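Local coordinates for uncharacterized protein (Neosartorya fumigata, PDB 5J5L) that binds the fatty acid arachidonic acid within an all-helical fold and is probably a constitutive, antigenic mannoprotein of the fungal cell wall, at residues 21-26 with 35-40; 68-73 with 127-132; 120-125 with 131-136. All coordinates share one frame; numbering follows the deposited sequence.

Contact 1 closes along the chain before contacts 2 and 3 open; those two end on the same stretch of helix 127-150. Contact 1 joins helices 3-26 and 31-56 at one end of a bundle of long helices. The carboxylate of the bound arachidonic acid sits here, and His23, Phe24, Ala37 and Gln38 belong to the lipid pocket. Contacts 2 and 3 lie on the opposite side of the chain's centre, each about 29 Å from contact 1, centre to centre. Their own centres are about 5 Å apart. They meet where Leu73 CD2 packs on Ile133 CG2 at 3.4 Å. In contact 3 the side chain of Leu121 is about 12 Å from the bound arachidonic acid.

Contact 1: residues 21-26 with 35-40. With ACD (arachidonic acid), chain B.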
ATOM      1  N   THR A  21       8.403  -6.609  -2.208  1.00 19.23           N
ATOM      2  CA  THR A  21       8.536  -7.132  -3.559  1.00 20.12           C
ATOM      3  C   THR A  21       9.805  -7.962  -3.681  1.00 22.13           C
ATOM      4  O   THR A  21       9.818  -9.018  -4.329  1.00 21.35           O
ATOM      5  CB  THR A  21       8.531  -6.005  -4.608  1.00 21.50           C
ATOM      6  OG1 THR A  21       7.298  -5.268  -4.506  1.00 19.93           O
ATOM      7  CG2 THR A  21       8.663  -6.551  -6.013  1.00 25.29           C
ATOM      8  N   GLN A  22      10.885  -7.461  -3.079  1.00 21.69           N
ATOM      9  CA  GLN A  22      12.142  -8.210  -3.052  1.00 24.73           C
ATOM     10  C   GLN A  22      11.989  -9.569  -2.372  1.00 21.78           C
ATOM     11  O   GLN A  22      12.537 -10.584  -2.857  1.00 23.46           O
ATOM     12  CB  GLN A  22      13.246  -7.393  -2.373  1.00 26.97           C
ATOM     13  CG  GLN A  22      13.774  -6.232  -3.193  1.00 34.24           C
ATOM     14  CD  GLN A  22      14.849  -5.454  -2.451  1.00 46.23           C
ATOM     15  OE1 GLN A  22      14.658  -5.038  -1.304  1.00 53.23           O
ATOM     16  NE2 GLN A  22      15.985  -5.255  -3.101  1.00 54.49           N
ATOM     17  N   HIS A  23      11.268  -9.598  -1.253  1.00 20.21           N
ATOM     18  CA  HIS A  23      10.944 -10.854  -0.577  1.00 20.29           C
ATOM     19  C   HIS A  23      10.169 -11.786  -1.496  1.00 19.59           C
ATOM     20  O   HIS A  23      10.518 -12.968  -1.618  1.00 20.66           O
ATOM     21  CB  HIS A  23      10.147 -10.632   0.708  1.00 20.19           C
ATOM     22  CG  HIS A  23      10.986 -10.187   1.859  1.00 21.49           C
ATOM     23  ND1 HIS A  23      11.523 -11.068   2.768  1.00 25.71           N
ATOM     24  CD2 HIS A  23      11.382  -8.954   2.251  1.00 25.79           C
ATOM     25  CE1 HIS A  23      12.234 -10.401   3.659  1.00 27.32           C
ATOM     26  NE2 HIS A  23      12.151  -9.112   3.377  1.00 28.25           N
ATOM     27  N   PHE A  24       9.132 -11.258  -2.145  1.00 18.05           N
ATOM     28  CA  PHE A  24       8.289 -12.087  -3.014  1.00 18.60           C
ATOM     29  C   PHE A  24       9.088 -12.750  -4.117  1.00 19.73           C
ATOM     30  O   PHE A  24       8.939 -13.945  -4.359  1.00 21.46           O
ATOM     31  CB  PHE A  24       7.142 -11.305  -3.653  1.00 17.98           C
ATOM     32  CG  PHE A  24       6.214 -10.641  -2.665  1.00 17.08           C
ATOM     33  CD1 PHE A  24       6.036 -11.143  -1.389  1.00 16.52           C
ATOM     34  CD2 PHE A  24       5.521  -9.517  -3.037  1.00 16.14           C
ATOM     35  CE1 PHE A  24       5.183 -10.528  -0.487  1.00 17.08           C
ATOM     36  CE2 PHE A  24       4.664  -8.900  -2.151  1.00 17.43           C
ATOM     37  CZ  PHE A  24       4.504  -9.397  -0.871  1.00 18.30           C
ATOM     38  N   ASN A  25       9.969 -11.986  -4.748  1.00 21.18           N
ATOM     39  CA  ASN A  25      10.751 -12.485  -5.878  1.00 24.03           C
ATOM     40  C   ASN A  25      11.749 -13.582  -5.494  1.00 27.38           C
ATOM     41  O   ASN A  25      12.117 -14.411  -6.338  1.00 30.86           O
ATOM     42  CB  ASN A  25      11.450 -11.322  -6.580  1.00 26.20           C
ATOM     43  CG  ASN A  25      10.476 -10.427  -7.325  1.00 27.46           C
ATOM     44  OD1 ASN A  25       9.428 -10.882  -7.790  1.00 29.47           O
ATOM     45  ND2 ASN A  25      10.833  -9.169  -7.478  1.00 28.05           N
ATOM     46  N   GLU A  26      12.141 -13.617  -4.217  1.00 23.92           N
ATOM     47  CA  GLU A  26      13.000 -14.667  -3.675  1.00 28.17           C
ATOM     48  C   GLU A  26      12.266 -15.862  -3.059  1.00 24.22           C
ATOM     49  O   GLU A  26      12.920 -16.833  -2.699  1.00 26.09           O
ATOM     50  CB  GLU A  26      13.913 -14.103  -2.579  1.00 31.62           C
ATOM     51  CG  GLU A  26      14.967 -13.125  -3.043  1.00 39.45           C
ATOM     52  CD  GLU A  26      15.667 -12.436  -1.878  1.00 45.54           C
ATOM     53  OE1 GLU A  26      15.352 -12.756  -0.700  1.00 47.26           O
ATOM     54  OE2 GLU A  26      16.520 -11.559  -2.143  1.00 61.11           O
ATOM     55  N   LEU A  35       7.731 -15.916   7.168  1.00 25.91           N
ATOM     56  CA  LEU A  35       7.767 -15.173   8.424  1.00 27.71           C
ATOM     57  C   LEU A  35       8.467 -13.830   8.226  1.00 26.57           C
ATOM     58  O   LEU A  35       7.998 -12.796   8.705  1.00 24.93           O
ATOM     59  CB  LEU A  35       8.496 -15.969   9.495  1.00 31.49           C
ATOM     60  CG  LEU A  35       8.570 -15.312  10.878  1.00 36.21           C
ATOM     61  CD1 LEU A  35       7.218 -15.399  11.570  1.00 43.74           C
ATOM     62  CD2 LEU A  35       9.645 -15.953  11.738  1.00 42.72           C
ATOM     63  N   ALA A  36       9.604 -13.862   7.536  1.00 25.88           N
ATOM     64  CA  ALA A  36      10.379 -12.640   7.272  1.00 25.42           C
ATOM     65  C   ALA A  36       9.586 -11.615   6.480  1.00 22.80           C
ATOM     66  O   ALA A  36       9.566 -10.420   6.820  1.00 23.81           O
ATOM     67  CB  ALA A  36      11.698 -12.987   6.579  1.00 28.86           C
ATOM     68  N   ALA A  37       8.892 -12.086   5.449  1.00 21.23           N
ATOM     69  CA  ALA A  37       8.063 -11.213   4.631  1.00 19.16           C
ATOM     70  C   ALA A  37       6.870 -10.689   5.437  1.00 18.29           C
ATOM     71  O   ALA A  37       6.514  -9.522   5.320  1.00 18.15           O
ATOM     72  CB  ALA A  37       7.608 -11.938   3.381  1.00 20.02           C
ATOM     73  N   GLN A  38       6.270 -11.532   6.277  1.00 18.31           N
ATOM     74  CA  GLN A  38       5.116 -11.091   7.079  1.00 19.36           C
ATOM     75  C   GLN A  38       5.500  -9.963   8.041  1.00 21.96           C
ATOM     76  O   GLN A  38       4.689  -9.060   8.283  1.00 20.69           O
ATOM     77  CB  GLN A  38       4.467 -12.250   7.847  1.00 20.95           C
ATOM     78  CG  GLN A  38       3.281 -11.857   8.719  1.00 22.00           C
ATOM     79  CD  GLN A  38       2.063 -11.381   7.934  1.00 20.79           C
ATOM     80  OE1 GLN A  38       1.091 -10.877   8.519  1.00 24.21           O
ATOM     81  NE2 GLN A  38       2.095 -11.561   6.626  1.00 16.74           N
ATOM     82  N   ALA A  39       6.723 -10.003   8.580  1.00 23.19           N
ATOM     83  CA  ALA A  39       7.193  -8.929   9.471  1.00 23.03           C
ATOM     84  C   ALA A  39       7.222  -7.591   8.703  1.00 22.82           C
ATOM     85  O   ALA A  39       6.784  -6.551   9.210  1.00 23.23           O
ATOM     86  CB  ALA A  39       8.571  -9.259  10.030  1.00 26.37           C
ATOM     87  N   VAL A  40       7.702  -7.634   7.466  1.00 19.64           N
ATOM     88  CA  VAL A  40       7.721  -6.428   6.623  1.00 19.41           C
ATOM     89  C   VAL A  40       6.301  -6.004   6.299  1.00 18.73           C
ATOM     90  O   VAL A  40       5.971  -4.813   6.339  1.00 20.20           O
ATOM     91  CB  VAL A  40       8.530  -6.608   5.331  1.00 20.57           C
ATOM     92  CG1 VAL A  40       8.575  -5.301   4.556  1.00 20.65           C
ATOM     93  CG2 VAL A  40       9.948  -7.063   5.645  1.00 21.86           C
TER
HETATM   94  C1  ACD B 201       7.269 -14.263   0.935  1.00 27.42           C
HETATM   95  C2  ACD B 201       5.835 -14.052   1.357  1.00 31.68           C
HETATM   96  C3  ACD B 201       4.992 -15.241   0.941  1.00 28.01           C
HETATM   97  C4  ACD B 201       3.629 -15.206   1.636  1.00 25.88           C
HETATM   98  C5  ACD B 201       3.806 -15.090   3.131  1.00 26.26           C
HETATM   99  C6  ACD B 201       3.321 -14.093   3.893  1.00 31.13           C
HETATM  100  C7  ACD B 201       2.458 -12.971   3.371  1.00 31.60           C
HETATM  101  C8  ACD B 201       3.210 -11.656   3.253  1.00 28.17           C
HETATM  102  C9  ACD B 201       2.995 -10.761   2.275  1.00 30.21           C
HETATM  103  C10 ACD B 201       2.022 -10.935   1.122  1.00 31.75           C
HETATM  104  C11 ACD B 201       0.724 -10.219   1.388  1.00 33.07           C
HETATM  105  C12 ACD B 201       0.236  -9.173   0.706  1.00 29.85           C
HETATM  106  C13 ACD B 201       0.888  -8.456  -0.458  1.00 33.78           C
HETATM  107  C14 ACD B 201       1.723  -7.348   0.161  1.00 35.32           C
HETATM  108  C15 ACD B 201       1.943  -6.154  -0.399  1.00 34.43           C
HETATM  109  C16 ACD B 201       1.371  -5.747  -1.728  1.00 28.08           C
HETATM  110  C17 ACD B 201       1.418  -4.231  -1.846  1.00 33.63           C
HETATM  111  C18 ACD B 201       0.448  -3.557  -0.892  1.00 31.92           C
HETATM  112  C19 ACD B 201       0.393  -2.067  -1.130  1.00 35.08           C
HETATM  113  C20 ACD B 201      -0.012  -1.268   0.081  1.00 30.70           C
HETATM  114  O1  ACD B 201       7.552 -13.851  -0.197  1.00 26.69           O
HETATM  115  O2  ACD B 201       8.097 -14.792   1.702  1.00 28.46           O
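The imidazole of His23 packs against Ala36, Ala37 and Val40 and lies between two nearly antiparallel helices. The axes of 21-26 and 35-40 run at 162° to each other. Ala37 CA lies over one face of the ring, off toward the rim, in a CH-pi contact 4.2 Å from the ring centroid. The other two neighbours approach obliquely. Ala36 CB comes to His23 CE1 at 3.9 Å. Val40 uses its CG2 branch, which is 3.8 Å from His23 NE2. His23 CG stands anti to its own carbonyl carbon (chi1 -78°), and this carries the ring across to the alanines. No hydrogen bond joins the two segments; they meet by van der Waals packing and the CH-pi contact.

Arachidonic acid borders the same contact. Its carboxylate lies close to both helices: O2 is 3.3 Å from Ala37 CB, and O1 is 3.3 Å from Phe24 CD1, at the edge of that ring. The lipid then runs along the Phe24 ring, with C10 3.5 Å from Phe24 CZ. C14 lies in the ring plane at the edge. This is the carboxylate end of the lipid pocket.

Phe24 also touches Ser83, Ala86 and Ile87 of helix 63-89. Val40 packs on Thr19 and Leu20 of helix 3-26, extending the seam between the first two long helices.

Contact 2: residues 68-73 with 127-132; sequences SVTNAL and ATDKDT
Asp129 and Thr132 are the residues of 127-132 that meet the other helix, and both meet Thr70. The segment begins with Ala127 and Thr128 in the first turn of helix 127-150. Within this helix, Thr132 N is hydrogen-bonded to Thr128 O.

Asp129 comes next and is the residue nearest to Thr70 in the backbone register, with the two CA atoms 6.4 Å apart. Thr70 OG1 lies 3.2 Å from Asp129 CB and 3.5 Å from Asp129 CG. The hydroxyl therefore rests beside the root of the acid. The polar ends of both side chains have partners elsewhere. Thr70 OG1 is hydrogen-bonded to Ser66 O, one turn back on its own helix. Asp129 OD2 is hydrogen-bonded to Ser66 OG, so Ser66 serves both residues. Asp129 N is also hydrogen-bonded to Thr126 OG1, at the start of the helix.

Lys130 follows, and its side chain touches Gln122 of helix 100-124. One turn after Asp129, Thr132 brings a methyl group back to the interface. Its CG2 meets Thr70 CG2 at 3.8 Å, and the two side chains cross at about a right angle. In Thr70, CG2 is anti to the backbone N while OG1 (chi1 -63°) is anti to the carbonyl carbon. The two branches thus have different neighbours: the methyl packs on Thr132, and the hydroxyl lies beside Asp129 CB while it bonds Ser66 O.

The contact is small, with 121 Å² buried in all, and joins helix 63-89 to the start of helix 127-150. Thr132 also touches Leu74 of helix 63-89. Elsewhere on helix 63-89, Val69 packs on Ile6 and Leu7 of helix 3-26, and Val69 and Leu73 pack on Leu121 of helix 100-124.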
ATOM      1  N   SER A  68       2.225  17.878  -4.083  1.00 22.22           N
ATOM      2  CA  SER A  68       3.271  16.997  -3.577  1.00 21.47           C
ATOM      3  C   SER A  68       2.665  15.714  -2.998  1.00 21.20           C
ATOM      4  O   SER A  68       3.113  14.621  -3.327  1.00 20.29           O
ATOM      5  CB  SER A  68       4.140  17.701  -2.531  1.00 23.18           C
ATOM      6  OG  SER A  68       4.890  18.784  -3.079  1.00 30.12           O
ATOM      7  N   VAL A  69       1.634  15.836  -2.163  1.00 19.93           N
ATOM      8  CA  VAL A  69       1.023  14.652  -1.528  1.00 20.67           C
ATOM      9  C   VAL A  69       0.312  13.790  -2.578  1.00 21.00           C
ATOM     10  O   VAL A  69       0.446  12.562  -2.589  1.00 20.21           O
ATOM     11  CB  VAL A  69       0.085  15.085  -0.383  1.00 22.82           C
ATOM     12  CG1 VAL A  69      -0.813  13.957   0.065  1.00 24.43           C
ATOM     13  CG2 VAL A  69       0.907  15.621   0.784  1.00 21.05           C
ATOM     14  N   THR A  70      -0.385  14.435  -3.509  1.00 22.64           N
ATOM     15  CA  THR A  70      -1.080  13.721  -4.597  1.00 22.56           C
ATOM     16  C   THR A  70      -0.106  12.921  -5.446  1.00 22.13           C
ATOM     17  O   THR A  70      -0.320  11.744  -5.724  1.00 21.73           O
ATOM     18  CB  THR A  70      -1.851  14.717  -5.495  1.00 25.52           C
ATOM     19  OG1 THR A  70      -2.860  15.361  -4.721  1.00 28.16           O
ATOM     20  CG2 THR A  70      -2.512  14.031  -6.679  1.00 26.72           C
ATOM     21  N   ASN A  71       0.982  13.557  -5.855  1.00 21.33           N
ATOM     22  CA  ASN A  71       1.965  12.865  -6.672  1.00 21.82           C
ATOM     23  C   ASN A  71       2.687  11.751  -5.939  1.00 23.16           C
ATOM     24  O   ASN A  71       3.043  10.739  -6.549  1.00 20.92           O
ATOM     25  CB  ASN A  71       2.973  13.852  -7.244  1.00 22.88           C
ATOM     26  CG  ASN A  71       2.404  14.648  -8.402  1.00 24.28           C
ATOM     27  OD1 ASN A  71       1.183  14.735  -8.587  1.00 25.69           O
ATOM     28  ND2 ASN A  71       3.289  15.242  -9.190  1.00 25.97           N
ATOM     29  N   ALA A  72       2.921  11.946  -4.644  1.00 19.66           N
ATOM     30  CA  ALA A  72       3.570  10.914  -3.851  1.00 20.29           C
ATOM     31  C   ALA A  72       2.638   9.721  -3.727  1.00 19.74           C
ATOM     32  O   ALA A  72       3.082   8.579  -3.847  1.00 22.46           O
ATOM     33  CB  ALA A  72       3.983  11.440  -2.486  1.00 20.00           C
ATOM     34  N   LEU A  73       1.352   9.975  -3.486  1.00 21.00           N
ATOM     35  CA  LEU A  73       0.392   8.869  -3.357  1.00 24.61           C
ATOM     36  C   LEU A  73       0.261   8.134  -4.691  1.00 25.17           C
ATOM     37  O   LEU A  73       0.377   6.891  -4.751  1.00 25.12           O
ATOM     38  CB  LEU A  73      -0.975   9.384  -2.897  1.00 28.38           C
ATOM     39  CG  LEU A  73      -2.067   8.330  -2.726  1.00 34.84           C
ATOM     40  CD1 LEU A  73      -1.673   7.306  -1.668  1.00 36.75           C
ATOM     41  CD2 LEU A  73      -3.369   9.009  -2.375  1.00 43.21           C
ATOM     42  N   ALA A 127      -9.599  20.586  -4.382  1.00 44.92           N
ATOM     43  CA  ALA A 127     -10.743  19.945  -5.021  1.00 46.92           C
ATOM     44  C   ALA A 127     -10.321  19.142  -6.253  1.00 46.13           C
ATOM     45  O   ALA A 127     -10.743  18.001  -6.432  1.00 45.28           O
ATOM     46  CB  ALA A 127     -11.792  20.977  -5.396  1.00 50.26           C
ATOM     47  N   THR A 128      -9.472  19.735  -7.085  1.00 46.44           N
ATOM     48  CA  THR A 128      -8.955  19.047  -8.269  1.00 47.70           C
ATOM     49  C   THR A 128      -8.098  17.826  -7.910  1.00 44.06           C
ATOM     50  O   THR A 128      -8.264  16.741  -8.480  1.00 41.13           O
ATOM     51  CB  THR A 128      -8.137  20.016  -9.142  1.00 50.81           C
ATOM     52  OG1 THR A 128      -9.005  21.032  -9.641  1.00 55.38           O
ATOM     53  CG2 THR A 128      -7.499  19.284 -10.326  1.00 55.81           C
ATOM     54  N   ASP A 129      -7.183  18.000  -6.964  1.00 40.68           N
ATOM     55  CA  ASP A 129      -6.302  16.905  -6.573  1.00 36.82           C
ATOM     56  C   ASP A 129      -7.071  15.742  -5.938  1.00 34.63           C
ATOM     57  O   ASP A 129      -6.677  14.581  -6.085  1.00 32.98           O
ATOM     58  CB  ASP A 129      -5.212  17.398  -5.610  1.00 36.75           C
ATOM     59  CG  ASP A 129      -4.108  18.182  -6.310  1.00 39.09           C
ATOM     60  OD1 ASP A 129      -4.027  18.150  -7.556  1.00 40.63           O
ATOM     61  OD2 ASP A 129      -3.313  18.849  -5.608  1.00 35.91           O
ATOM     62  N   LYS A 130      -8.155  16.042  -5.225  1.00 35.80           N
ATOM     63  CA  LYS A 130      -9.014  14.994  -4.656  1.00 37.00           C
ATOM     64  C   LYS A 130      -9.526  14.052  -5.741  1.00 36.17           C
ATOM     65  O   LYS A 130      -9.541  12.825  -5.564  1.00 33.23           O
ATOM     66  CB  LYS A 130     -10.208  15.594  -3.891  1.00 42.10           C
ATOM     67  CG  LYS A 130     -11.290  14.559  -3.606  1.00 43.34           C
ATOM     68  CD  LYS A 130     -12.348  15.019  -2.622  1.00 50.08           C
ATOM     69  CE  LYS A 130     -13.359  13.902  -2.414  1.00 51.53           C
ATOM     70  NZ  LYS A 130     -14.529  14.348  -1.615  1.00 60.79           N
ATOM     71  N   ASP A 131      -9.980  14.629  -6.852  1.00 39.29           N
ATOM     72  CA  ASP A 131     -10.489  13.823  -7.962  1.00 40.66           C
ATOM     73  C   ASP A 131      -9.382  12.933  -8.519  1.00 38.62           C
ATOM     74  O   ASP A 131      -9.595  11.745  -8.776  1.00 36.62           O
ATOM     75  CB  ASP A 131     -11.076  14.705  -9.068  1.00 45.34           C
ATOM     76  CG  ASP A 131     -12.342  15.431  -8.628  1.00 52.34           C
ATOM     77  OD1 ASP A 131     -13.049  14.908  -7.737  1.00 55.34           O
ATOM     78  OD2 ASP A 131     -12.632  16.518  -9.176  1.00 58.91           O
ATOM     79  N   THR A 132      -8.194  13.510  -8.673  1.00 35.38           N
ATOM     80  CA  THR A 132      -7.024  12.775  -9.157  1.00 35.58           C
ATOM     81  C   THR A 132      -6.648  11.619  -8.234  1.00 31.99           C
ATOM     82  O   THR A 132      -6.327  10.509  -8.690  1.00 30.84           O
ATOM     83  CB  THR A 132      -5.840  13.739  -9.303  1.00 37.94           C
ATOM     84  OG1 THR A 132      -6.182  14.738 -10.266  1.00 39.94           O
ATOM     85  CG2 THR A 132      -4.594  13.025  -9.740  1.00 37.77           C
TER

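Contact 3: residues 120-125 with 131-136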
ATOM      1  N   ALA A 120      -8.349   9.980   3.710  1.00 26.69           N
ATOM      2  CA  ALA A 120      -7.814  11.038   4.565  1.00 28.68           C
ATOM      3  C   ALA A 120      -7.028  12.084   3.758  1.00 27.48           C
ATOM      4  O   ALA A 120      -7.100  13.285   4.047  1.00 28.34           O
ATOM      5  CB  ALA A 120      -6.948  10.445   5.670  1.00 28.88           C
ATOM      6  N   LEU A 121      -6.314  11.637   2.729  1.00 25.13           N
ATOM      7  CA  LEU A 121      -5.548  12.549   1.871  1.00 26.40           C
ATOM      8  C   LEU A 121      -6.482  13.331   0.953  1.00 28.19           C
ATOM      9  O   LEU A 121      -6.282  14.525   0.717  1.00 28.83           O
ATOM     10  CB  LEU A 121      -4.519  11.789   1.035  1.00 24.67           C
ATOM     11  CG  LEU A 121      -3.395  11.107   1.815  1.00 24.86           C
ATOM     12  CD1 LEU A 121      -2.547  10.300   0.856  1.00 23.66           C
ATOM     13  CD2 LEU A 121      -2.571  12.100   2.606  1.00 26.19           C
ATOM     14  N   GLN A 122      -7.524  12.675   0.461  1.00 27.85           N
ATOM     15  CA  GLN A 122      -8.542  13.380  -0.325  1.00 30.73           C
ATOM     16  C   GLN A 122      -9.138  14.515   0.487  1.00 32.30           C
ATOM     17  O   GLN A 122      -9.457  15.562  -0.069  1.00 34.15           O
ATOM     18  CB  GLN A 122      -9.659  12.439  -0.775  1.00 31.95           C
ATOM     19  CG  GLN A 122      -9.241  11.477  -1.877  1.00 30.51           C
ATOM     20  CD  GLN A 122     -10.333  10.492  -2.242  1.00 29.42           C
ATOM     21  OE1 GLN A 122     -11.491  10.870  -2.453  1.00 34.45           O
ATOM     22  NE2 GLN A 122      -9.961   9.199  -2.327  1.00 31.84           N
ATOM     23  N   ASP A 123      -9.278  14.314   1.799  1.00 32.02           N
ATOM     24  CA  ASP A 123      -9.993  15.286   2.640  1.00 36.52           C
ATOM     25  C   ASP A 123      -9.239  16.612   2.730  1.00 35.42           C
ATOM     26  O   ASP A 123      -9.859  17.676   2.848  1.00 36.23           O
ATOM     27  CB  ASP A 123     -10.261  14.711   4.048  1.00 39.17           C
ATOM     28  CG  ASP A 123     -11.524  13.809   4.103  1.00 46.81           C
ATOM     29  OD1 ASP A 123     -12.408  13.921   3.220  1.00 45.58           O
ATOM     30  OD2 ASP A 123     -11.629  12.994   5.049  1.00 48.08           O
ATOM     31  N   ILE A 124      -7.911  16.547   2.638  1.00 31.98           N
ATOM     32  CA  ILE A 124      -7.053  17.724   2.785  1.00 32.22           C
ATOM     33  C   ILE A 124      -6.457  18.259   1.480  1.00 31.16           C
ATOM     34  O   ILE A 124      -5.869  19.343   1.459  1.00 30.79           O
ATOM     35  CB  ILE A 124      -5.948  17.486   3.836  1.00 31.05           C
ATOM     36  CG1 ILE A 124      -5.009  16.349   3.416  1.00 30.13           C
ATOM     37  CG2 ILE A 124      -6.587  17.214   5.195  1.00 31.89           C
ATOM     38  CD1 ILE A 124      -3.853  16.164   4.372  1.00 30.67           C
ATOM     39  N   ALA A 125      -6.621  17.518   0.398  1.00 30.73           N
ATOM     40  CA  ALA A 125      -6.185  17.960  -0.919  1.00 31.63           C
ATOM     41  C   ALA A 125      -7.100  19.043  -1.507  1.00 35.27           C
ATOM     42  O   ALA A 125      -8.249  19.234  -1.073  1.00 36.77           O
ATOM     43  CB  ALA A 125      -6.126  16.771  -1.858  1.00 28.61           C
ATOM     44  N   ASP A 131      -9.980  14.629  -6.852  1.00 39.29           N
ATOM     45  CA  ASP A 131     -10.489  13.823  -7.962  1.00 40.66           C
ATOM     46  C   ASP A 131      -9.382  12.933  -8.519  1.00 38.62           C
ATOM     47  O   ASP A 131      -9.595  11.745  -8.776  1.00 36.62           O
ATOM     48  CB  ASP A 131     -11.076  14.705  -9.068  1.00 45.34           C
ATOM     49  CG  ASP A 131     -12.342  15.431  -8.628  1.00 52.34           C
ATOM     50  OD1 ASP A 131     -13.049  14.908  -7.737  1.00 55.34           O
ATOM     51  OD2 ASP A 131     -12.632  16.518  -9.176  1.00 58.91           O
ATOM     52  N   THR A 132      -8.194  13.510  -8.673  1.00 35.38           N
ATOM     53  CA  THR A 132      -7.024  12.775  -9.157  1.00 35.58           C
ATOM     54  C   THR A 132      -6.648  11.619  -8.234  1.00 31.99           C
ATOM     55  O   THR A 132      -6.327  10.509  -8.690  1.00 30.84           O
ATOM     56  CB  THR A 132      -5.840  13.739  -9.303  1.00 37.94           C
ATOM     57  OG1 THR A 132      -6.182  14.738 -10.266  1.00 39.94           O
ATOM     58  CG2 THR A 132      -4.594  13.025  -9.740  1.00 37.77           C
ATOM     59  N   ILE A 133      -6.682  11.884  -6.934  1.00 29.36           N
ATOM     60  CA  ILE A 133      -6.402  10.855  -5.946  1.00 26.43           C
ATOM     61  C   ILE A 133      -7.448   9.745  -5.988  1.00 26.69           C
ATOM     62  O   ILE A 133      -7.104   8.553  -5.945  1.00 26.66           O
ATOM     63  CB  ILE A 133      -6.346  11.438  -4.526  1.00 24.93           C
ATOM     64  CG1 ILE A 133      -5.102  12.332  -4.398  1.00 25.32           C
ATOM     65  CG2 ILE A 133      -6.337  10.317  -3.487  1.00 26.46           C
ATOM     66  CD1 ILE A 133      -5.075  13.201  -3.160  1.00 26.54           C
ATOM     67  N   ALA A 134      -8.713  10.142  -6.022  1.00 28.55           N
ATOM     68  CA  ALA A 134      -9.809   9.181  -6.118  1.00 31.67           C
ATOM     69  C   ALA A 134      -9.640   8.265  -7.333  1.00 31.18           C
ATOM     70  O   ALA A 134      -9.784   7.050  -7.215  1.00 30.75           O
ATOM     71  CB  ALA A 134     -11.136   9.899  -6.166  1.00 35.41           C
ATOM     72  N   SER A 135      -9.309   8.856  -8.479  1.00 34.97           N
ATOM     73  CA  SER A 135      -9.100   8.097  -9.713  1.00 36.38           C
ATOM     74  C   SER A 135      -7.962   7.095  -9.585  1.00 35.49           C
ATOM     75  O   SER A 135      -8.123   5.928  -9.943  1.00 34.02           O
ATOM     76  CB  SER A 135      -8.839   9.030 -10.897  1.00 39.94           C
ATOM     77  OG  SER A 135      -9.938   9.902 -11.111  1.00 49.75           O
ATOM     78  N   GLY A 136      -6.816   7.531  -9.065  1.00 30.78           N
ATOM     79  CA  GLY A 136      -5.703   6.619  -8.822  1.00 29.52           C
ATOM     80  C   GLY A 136      -6.033   5.530  -7.814  1.00 26.44           C
ATOM     81  O   GLY A 136      -5.598   4.392  -7.942  1.00 25.84           O
TER
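Apolar packing between Ile133 and the 120-125 segment forms the main part of this contact. Ile133 offers two branches. CD1 meets Ala125 CB at 3.9 Å and more loosely approaches Leu121 CB at 4.5 Å. CG2 points to the aliphatic part of Gln122, with Gln122 CG 3.5 Å away. The Gln122 and Ile133 side chains slide past each other in opposite directions.

The second kind of contact is made by an amide against a backbone and a methyl. The Gln122 chain is extended beyond CG (chi2 176°), and this lays its amide along Ala134. NE2 lies 3.8 Å from Ala134 CA, and OE1 lies 3.9 Å from Ala134 CB. No hydrogen bond crosses the contact. Gln122 NE2 is instead hydrogen-bonded to Ser118 OG, one turn earlier on its own helix, which would help to steady the amide.

Around this pair, Ile133 touches Thr70 of helix 63-89, and Leu121 touches Ala55 of helix 31-56. The two helix segments run at 162°, with their axes 9.4 Å apart. They form a helical hairpin with a short turn, an antiparallel pairing characteristic of up-and-down helical bundles.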